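Side-chain contacts in Lip_vut3, C2L (Metagenome, PDB 6NKD), which is probably a lipase of the GDSL family, a serine hydrolase that cleaves ester bonds in lipid substrates: residues T78-D83 with S105-N110; Q86-Y91 with D147-G152; M59-F64 with L115-E120. One frame throughout, in Å; residues are numbered along the deposited sequence.

All three contacts join helices and loops around the parallel sheet of an SGNH-type hydrolase. Interaction 1 is buried and lies closest to the presumed active site. It rests on a covalent bond. Interactions 2 and 3 are only partly buried and have centres about 29 Å apart. Interaction 2 is aromatic and aliphatic, built round one tryptophan. Interaction 3 pairs a leucine with the aliphatic stem of a lysine and finishes in a weak polar bond nearer the surface. Helix 81-94 takes part in interactions 1 and 2. Helix 98-122 serves interactions 1 and 3, whose centres are about 17 Å apart.

Interaction 1: residues T78-D83 with S105-N110; sequences TGCGND and SHCQKN
A disulfide bridge ties the turn after strand 74-77 to the long helix 98-122. Cys80 SG and Cys107 SG are bonded at 2.0 Å, and the torsion about the S-S bond is 85°, close to the relaxed right angle. The CA atoms of Cys80 and Cys107 lie 6.1 Å apart. The two sulfurs leave their backbones differently. In Cys107, SG is anti to the carbonyl carbon (chi1 -66°). In Cys80, SG is turned roughly opposite the backbone N (chi1 -151°). Asp83, in the first turn of helix 81-94, comes in beside the bridge, with OD2 3.3 Å from Cys107 SG. The bridge is buried, and Cys107 also packs on Thr53 of helix 53-59. Gly79 O has a weak hydrogen bond to Tyr111 OH, a second link from the turn to helix 98-122. Two residues beyond Cys80 is Asn82, a probable substrate-binding residue. Its OD1 is hydrogen-bonded to Asn110 ND2 of a second subunit. The tie probably helps to hold the start of the segment that carries Asn82. Cys80-Gly81-Asn82-Asp83 probably corresponds to the GxND block of SGNH hydrolases, with Cys80 at the glycine position; its asparagine typically contributes to the oxyanion hole.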
# COMPACT_ATOMS: atom_id res chain seq x y z
N THR A 78 -10.44 -16.68 -10.06
CA THR A 78 -10.37 -17.07 -8.66
C THR A 78 -11.53 -16.42 -7.92
O THR A 78 -12.08 -15.40 -8.35
CB THR A 78 -9.04 -16.66 -8.00
OG1 THR A 78 -8.95 -15.23 -7.94
CG2 THR A 78 -7.86 -17.19 -8.80
N GLY A 79 -11.91 -17.02 -6.80
CA GLY A 79 -12.99 -16.47 -6.00
C GLY A 79 -13.46 -17.46 -4.96
O GLY A 79 -12.96 -18.58 -4.85
N CYS A 80 -14.43 -16.99 -4.17
CA CYS A 80 -15.10 -17.69 -3.08
C CYS A 80 -14.19 -17.99 -1.90
O CYS A 80 -14.64 -18.61 -0.93
CB CYS A 80 -15.75 -19.01 -3.55
SG CYS A 80 -17.22 -19.51 -2.62
N GLY A 81 -12.92 -17.57 -1.93
CA GLY A 81 -12.04 -17.81 -0.81
C GLY A 81 -12.44 -17.05 0.44
O GLY A 81 -12.32 -17.56 1.56
N ASN A 82 -12.90 -15.81 0.27
CA ASN A 82 -13.30 -15.01 1.43
C ASN A 82 -14.64 -15.45 2.00
O ASN A 82 -14.90 -15.18 3.18
CB ASN A 82 -13.34 -13.53 1.05
CG ASN A 82 -13.49 -12.62 2.25
OD1 ASN A 82 -14.52 -11.98 2.44
ND2 ASN A 82 -12.45 -12.56 3.07
N ASP A 83 -15.48 -16.10 1.21
CA ASP A 83 -16.73 -16.63 1.74
C ASP A 83 -16.48 -17.73 2.76
O ASP A 83 -17.24 -17.88 3.72
CB ASP A 83 -17.61 -17.16 0.60
CG ASP A 83 -17.90 -16.11 -0.45
OD1 ASP A 83 -17.23 -15.05 -0.44
OD2 ASP A 83 -18.80 -16.33 -1.28
N SER A 105 -23.09 -22.68 -2.51
CA SER A 105 -24.03 -22.84 -3.61
C SER A 105 -24.11 -21.58 -4.46
O SER A 105 -24.38 -21.67 -5.67
CB SER A 105 -25.41 -23.21 -3.08
OG SER A 105 -26.35 -23.36 -4.13
N HIS A 106 -23.89 -20.41 -3.86
CA HIS A 106 -23.93 -19.17 -4.63
C HIS A 106 -22.69 -19.03 -5.51
O HIS A 106 -22.78 -18.52 -6.64
CB HIS A 106 -24.06 -17.97 -3.69
CG HIS A 106 -25.39 -17.87 -3.03
ND1 HIS A 106 -25.68 -16.92 -2.07
CD2 HIS A 106 -26.52 -18.61 -3.17
CE1 HIS A 106 -26.93 -17.07 -1.66
NE2 HIS A 106 -27.46 -18.09 -2.32
N CYS A 107 -21.53 -19.47 -5.02
CA CYS A 107 -20.31 -19.39 -5.81
C CYS A 107 -20.39 -20.31 -7.03
O CYS A 107 -20.06 -19.91 -8.15
CB CYS A 107 -19.10 -19.75 -4.95
SG CYS A 107 -18.73 -18.59 -3.62
N GLN A 108 -20.82 -21.56 -6.82
CA GLN A 108 -20.95 -22.49 -7.93
C GLN A 108 -21.95 -21.99 -8.96
O GLN A 108 -21.80 -22.27 -10.16
CB GLN A 108 -21.36 -23.87 -7.40
CG GLN A 108 -20.75 -25.05 -8.16
CD GLN A 108 -21.64 -25.57 -9.26
OE1 GLN A 108 -22.14 -26.69 -9.18
NE2 GLN A 108 -21.84 -24.77 -10.30
N LYS A 109 -22.96 -21.24 -8.53
CA LYS A 109 -23.91 -20.65 -9.47
C LYS A 109 -23.27 -19.50 -10.24
O LYS A 109 -23.48 -19.36 -11.45
CB LYS A 109 -25.15 -20.17 -8.71
CG LYS A 109 -26.00 -19.15 -9.45
CD LYS A 109 -27.02 -18.53 -8.52
CE LYS A 109 -26.34 -17.94 -7.28
NZ LYS A 109 -27.31 -17.43 -6.28
N ASN A 110 -22.48 -18.66 -9.55
CA ASN A 110 -21.83 -17.54 -10.23
C ASN A 110 -20.74 -18.02 -11.18
O ASN A 110 -20.56 -17.45 -12.26
CB ASN A 110 -21.25 -16.57 -9.20
CG ASN A 110 -22.32 -15.94 -8.33
OD1 ASN A 110 -23.48 -15.81 -8.74
ND2 ASN A 110 -21.94 -15.54 -7.12

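Interaction 2: residues Q86-Y91 with D147-G152; sequences QSLEIY and DKWISG
Helices 86-91 and 147-152 run roughly antiparallel, at 139° between their directions, with axes 12.2 Å apart at closest approach. This is helix-helix packing at the periphery of the SGNH hydrolase fold. The spacing is wide, and the indole of Trp149 bridges it. Its six-membered ring reaches Ser87, Leu88 and Tyr91, which follow one another along one side of helix 86-91. Trp149 CG is anti to the carbonyl carbon (chi1 -86°), and this directs the indole across to the other helix. The Tyr91 and Trp149 rings form an offset edge-to-face (T-shaped) pair. The edge of Trp149 is directed at the face of Tyr91, the planes stand at 88°, and the ring centroids are 5.5 Å apart. Tyr91 CB sits at the rim of the indole, near its plane, 3.6 Å from Trp149 CH2. Leu88 brings one methyl, CD2, to 3.7 Å from Trp149 CZ3. Leu88 and Trp149 run past each other in opposite directions. Ser87 adds its CB, at 4.0 Å from Trp149 CZ3. The hydroxyl of Ser87 is used elsewhere, in a hydrogen bond with Asp83 O one turn back in its own helix. An alanine in place of Trp149 would probably leave a gap between the helices and deprive the Tyr91 ring of its edge-on partner. Trp149 also stacks with Phe100 and touches Leu101 of helix 98-122, so the indole joins three helices. On helix 147-152, Asp147 O is gripped twice by Ser151. Ser151 OG donates at 2.7 Å to Asp147 O, and Ser151 N reaches the same oxygen from the opposite face of the carbonyl plane.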
# COMPACT_ATOMS: atom_id res chain seq x y z
N GLN A 86 -15.64 -15.90 5.98
CA GLN A 86 -16.86 -15.37 6.57
C GLN A 86 -17.72 -16.48 7.16
O GLN A 86 -18.31 -16.31 8.23
CB GLN A 86 -17.65 -14.58 5.52
CG GLN A 86 -16.98 -13.30 5.05
CD GLN A 86 -17.80 -12.58 4.00
OE1 GLN A 86 -18.85 -13.07 3.56
NE2 GLN A 86 -17.34 -11.41 3.58
N SER A 87 -17.79 -17.62 6.48
CA SER A 87 -18.63 -18.71 6.96
C SER A 87 -18.06 -19.34 8.23
O SER A 87 -18.82 -19.70 9.14
CB SER A 87 -18.80 -19.77 5.87
OG SER A 87 -19.48 -19.23 4.75
N LEU A 88 -16.74 -19.49 8.30
CA LEU A 88 -16.13 -20.05 9.50
C LEU A 88 -16.38 -19.18 10.72
O LEU A 88 -16.55 -19.69 11.83
CB LEU A 88 -14.63 -20.25 9.29
CG LEU A 88 -14.21 -21.52 8.55
CD1 LEU A 88 -12.70 -21.63 8.50
CD2 LEU A 88 -14.82 -22.75 9.20
N GLU A 89 -16.40 -17.86 10.54
CA GLU A 89 -16.71 -16.97 11.65
C GLU A 89 -18.19 -16.99 12.00
O GLU A 89 -18.55 -16.86 13.18
CB GLU A 89 -16.27 -15.54 11.32
CG GLU A 89 -14.80 -15.42 10.94
CD GLU A 89 -13.86 -15.91 12.02
OE1 GLU A 89 -14.18 -15.73 13.22
OE2 GLU A 89 -12.80 -16.48 11.68
N ILE A 90 -19.07 -17.16 11.01
CA ILE A 90 -20.49 -17.27 11.30
C ILE A 90 -20.77 -18.60 11.99
O ILE A 90 -21.58 -18.67 12.93
CB ILE A 90 -21.33 -17.10 10.02
CG1 ILE A 90 -21.17 -15.69 9.47
CG2 ILE A 90 -22.79 -17.40 10.30
CD1 ILE A 90 -21.96 -15.44 8.20
N TYR A 91 -20.12 -19.68 11.55
CA TYR A 91 -20.29 -20.97 12.20
C TYR A 91 -19.77 -20.94 13.64
O TYR A 91 -20.33 -21.61 14.51
CB TYR A 91 -19.59 -22.07 11.41
CG TYR A 91 -19.75 -23.45 12.03
CD1 TYR A 91 -20.83 -24.26 11.69
CD2 TYR A 91 -18.83 -23.92 12.95
CE1 TYR A 91 -20.98 -25.51 12.26
CE2 TYR A 91 -18.98 -25.17 13.53
CZ TYR A 91 -20.05 -25.96 13.18
OH TYR A 91 -20.20 -27.21 13.74
N ASP A 147 -12.09 -28.48 6.17
CA ASP A 147 -11.69 -29.41 5.12
C ASP A 147 -12.90 -30.04 4.45
O ASP A 147 -12.93 -30.20 3.22
CB ASP A 147 -10.77 -30.49 5.70
CG ASP A 147 -10.06 -31.29 4.63
OD1 ASP A 147 -9.16 -30.74 3.97
OD2 ASP A 147 -10.41 -32.48 4.44
N LYS A 148 -13.92 -30.39 5.24
CA LYS A 148 -15.13 -30.98 4.67
C LYS A 148 -15.87 -29.97 3.80
O LYS A 148 -16.36 -30.31 2.72
CB LYS A 148 -16.03 -31.50 5.79
CG LYS A 148 -17.33 -32.13 5.32
CD LYS A 148 -18.15 -32.64 6.50
CE LYS A 148 -19.38 -33.41 6.04
NZ LYS A 148 -20.14 -33.98 7.19
N TRP A 149 -15.97 -28.72 4.27
CA TRP A 149 -16.67 -27.70 3.51
C TRP A 149 -16.00 -27.45 2.16
O TRP A 149 -16.66 -27.39 1.12
CB TRP A 149 -16.74 -26.40 4.32
CG TRP A 149 -17.90 -26.32 5.26
CD1 TRP A 149 -18.92 -27.21 5.38
CD2 TRP A 149 -18.16 -25.28 6.21
NE1 TRP A 149 -19.81 -26.79 6.35
CE2 TRP A 149 -19.36 -25.61 6.87
CE3 TRP A 149 -17.49 -24.10 6.57
CZ2 TRP A 149 -19.91 -24.80 7.87
CZ3 TRP A 149 -18.04 -23.30 7.56
CH2 TRP A 149 -19.24 -23.66 8.20
N ILE A 150 -14.67 -27.32 2.17
CA ILE A 150 -13.95 -26.98 0.95
C ILE A 150 -13.90 -28.18 0.00
O ILE A 150 -13.95 -28.01 -1.22
CB ILE A 150 -12.55 -26.46 1.31
CG1 ILE A 150 -12.68 -25.14 2.08
CG2 ILE A 150 -11.69 -26.27 0.07
CD1 ILE A 150 -11.36 -24.52 2.48
N SER A 151 -13.82 -29.39 0.54
CA SER A 151 -13.85 -30.58 -0.31
C SER A 151 -15.19 -30.70 -1.03
O SER A 151 -15.23 -31.09 -2.20
CB SER A 151 -13.57 -31.83 0.51
OG SER A 151 -12.30 -31.77 1.14
N GLY A 152 -16.29 -30.37 -0.35
CA GLY A 152 -17.59 -30.45 -0.99
C GLY A 152 -17.75 -29.41 -2.09
O GLY A 152 -18.35 -29.69 -3.13

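Interaction 3: residues M59-F64 with L115-E120; sequences MLNEPF and LEKIRE
Leu60 and Lys117 meet along their hydrocarbon parts, where the turn after helix 53-59 comes up against helix 98-122. Leu60 CB lies 3.7 Å from Lys117 CD. Leu60 CD1 is 3.9 Å from Lys117 CB. The two side chains pass each other in opposite directions, so each touches the other at more than one level. Leu60 CD1 also comes to 4.1 Å from Ile118 CG1, a looser apolar contact. Farther out, the Lys117 and Asn61 side chains cross at about a right angle, and Lys117 NZ gives a weak hydrogen bond of 3.1 Å to Asn61 OD1. Lys117 reaches this far because CG is opposite the backbone N (chi1 -166°) and the rest of the chain is extended. Met59 to Glu62 form a type I turn, closed by a hydrogen bond of 2.8 Å from Glu62 N to Met59 O. The turn presents Leu60 and Asn61 to the helix together. Glu62 then takes the N-cap position of helix 63-71. Ile118 also packs on Tyr129. Met59, modelled as selenomethionine, packs on Phe100 of a second subunit and on Phe21 of a third. The chemistry is thus divided along one lysine: its methylenes pack against Leu60, while its charged end makes a weak bond to the neutral amide of Asn61, an exposed residue, so the polar part probably adds less than the apolar part.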
# COMPACT_ATOMS: atom_id res chain seq x y z
N MSE A 59 -18.91 -7.95 -13.58
CA MSE A 59 -17.86 -7.23 -14.30
C MSE A 59 -17.91 -7.53 -15.79
O MSE A 59 -17.56 -6.68 -16.61
CB MSE A 59 -16.48 -7.60 -13.76
CG MSE A 59 -16.25 -7.28 -12.30
SE MSE A 59 -14.42 -7.74 -11.81
CE MSE A 59 -14.16 -9.25 -13.01
N LEU A 60 -18.33 -8.75 -16.13
CA LEU A 60 -18.30 -9.19 -17.52
C LEU A 60 -19.21 -8.37 -18.42
O LEU A 60 -19.09 -8.48 -19.65
CB LEU A 60 -18.67 -10.67 -17.60
CG LEU A 60 -17.73 -11.63 -16.87
CD1 LEU A 60 -18.03 -13.08 -17.23
CD2 LEU A 60 -16.27 -11.29 -17.17
N ASN A 61 -20.11 -7.56 -17.86
CA ASN A 61 -20.91 -6.65 -18.67
C ASN A 61 -20.24 -5.30 -18.86
O ASN A 61 -20.73 -4.49 -19.66
CB ASN A 61 -22.29 -6.46 -18.04
CG ASN A 61 -23.41 -6.49 -19.06
OD1 ASN A 61 -23.29 -7.14 -20.10
ND2 ASN A 61 -24.50 -5.79 -18.78
N GLU A 62 -19.14 -5.03 -18.16
CA GLU A 62 -18.41 -3.79 -18.35
C GLU A 62 -17.84 -3.76 -19.77
O GLU A 62 -17.26 -4.77 -20.22
CB GLU A 62 -17.28 -3.66 -17.33
CG GLU A 62 -17.02 -2.24 -16.86
CD GLU A 62 -17.96 -1.81 -15.76
OE1 GLU A 62 -18.54 -2.70 -15.09
OE2 GLU A 62 -18.12 -0.59 -15.55
N PRO A 63 -17.97 -2.65 -20.50
CA PRO A 63 -17.50 -2.65 -21.89
C PRO A 63 -16.00 -2.87 -22.03
O PRO A 63 -15.57 -3.60 -22.93
CB PRO A 63 -17.93 -1.26 -22.40
CG PRO A 63 -18.06 -0.43 -21.16
CD PRO A 63 -18.54 -1.36 -20.09
N PHE A 64 -15.20 -2.26 -21.16
CA PHE A 64 -13.75 -2.44 -21.26
C PHE A 64 -13.34 -3.85 -20.84
O PHE A 64 -12.40 -4.42 -21.41
CB PHE A 64 -13.03 -1.40 -20.40
CG PHE A 64 -11.53 -1.53 -20.43
CD1 PHE A 64 -10.83 -1.38 -21.61
CD2 PHE A 64 -10.83 -1.80 -19.26
CE1 PHE A 64 -9.45 -1.49 -21.64
CE2 PHE A 64 -9.45 -1.91 -19.28
CZ PHE A 64 -8.76 -1.76 -20.47
N LEU A 115 -19.13 -18.37 -16.66
CA LEU A 115 -18.76 -19.27 -17.75
C LEU A 115 -19.72 -19.12 -18.92
O LEU A 115 -19.29 -19.03 -20.08
CB LEU A 115 -18.75 -20.72 -17.26
CG LEU A 115 -17.37 -21.38 -17.10
CD1 LEU A 115 -16.63 -20.81 -15.90
CD2 LEU A 115 -17.51 -22.89 -16.98
N GLU A 116 -21.03 -19.07 -18.64
CA GLU A 116 -22.02 -18.90 -19.70
C GLU A 116 -21.89 -17.55 -20.38
O GLU A 116 -22.19 -17.42 -21.57
CB GLU A 116 -23.42 -19.08 -19.12
CG GLU A 116 -24.56 -18.83 -20.10
CD GLU A 116 -24.53 -19.76 -21.30
OE1 GLU A 116 -24.01 -20.89 -21.17
OE2 GLU A 116 -25.03 -19.37 -22.37
N LYS A 117 -21.43 -16.52 -19.66
CA LYS A 117 -21.28 -15.21 -20.27
C LYS A 117 -20.03 -15.13 -21.14
O LYS A 117 -20.04 -14.42 -22.15
CB LYS A 117 -21.25 -14.12 -19.20
CG LYS A 117 -21.44 -12.71 -19.75
CD LYS A 117 -22.01 -11.78 -18.69
CE LYS A 117 -22.42 -10.45 -19.30
NZ LYS A 117 -23.15 -9.61 -18.31
N ILE A 118 -18.97 -15.85 -20.77
CA ILE A 118 -17.74 -15.82 -21.56
C ILE A 118 -17.99 -16.33 -22.97
O ILE A 118 -17.48 -15.76 -23.95
CB ILE A 118 -16.63 -16.63 -20.85
CG1 ILE A 118 -16.10 -15.85 -19.64
CG2 ILE A 118 -15.50 -16.96 -21.81
CD1 ILE A 118 -15.04 -16.59 -18.85
N ARG A 119 -18.78 -17.40 -23.11
CA ARG A 119 -19.11 -17.89 -24.44
C ARG A 119 -20.13 -16.99 -25.13
O ARG A 119 -20.13 -16.88 -26.36
CB ARG A 119 -19.62 -19.33 -24.37
CG ARG A 119 -20.65 -19.58 -23.29
CD ARG A 119 -20.31 -20.85 -22.53
NE ARG A 119 -18.94 -20.81 -22.01
CZ ARG A 119 -18.38 -21.77 -21.28
NH1 ARG A 119 -19.07 -22.85 -20.96
NH2 ARG A 119 -17.13 -21.64 -20.86
N GLU A 120 -21.00 -16.33 -24.36
CA GLU A 120 -21.89 -15.33 -24.95
C GLU A 120 -21.11 -14.12 -25.44
O GLU A 120 -21.53 -13.47 -26.41
CB GLU A 120 -22.95 -14.89 -23.93
CG GLU A 120 -24.09 -15.88 -23.75
CD GLU A 120 -25.16 -15.36 -22.81
OE1 GLU A 120 -24.96 -14.27 -22.23
OE2 GLU A 120 -26.19 -16.04 -22.64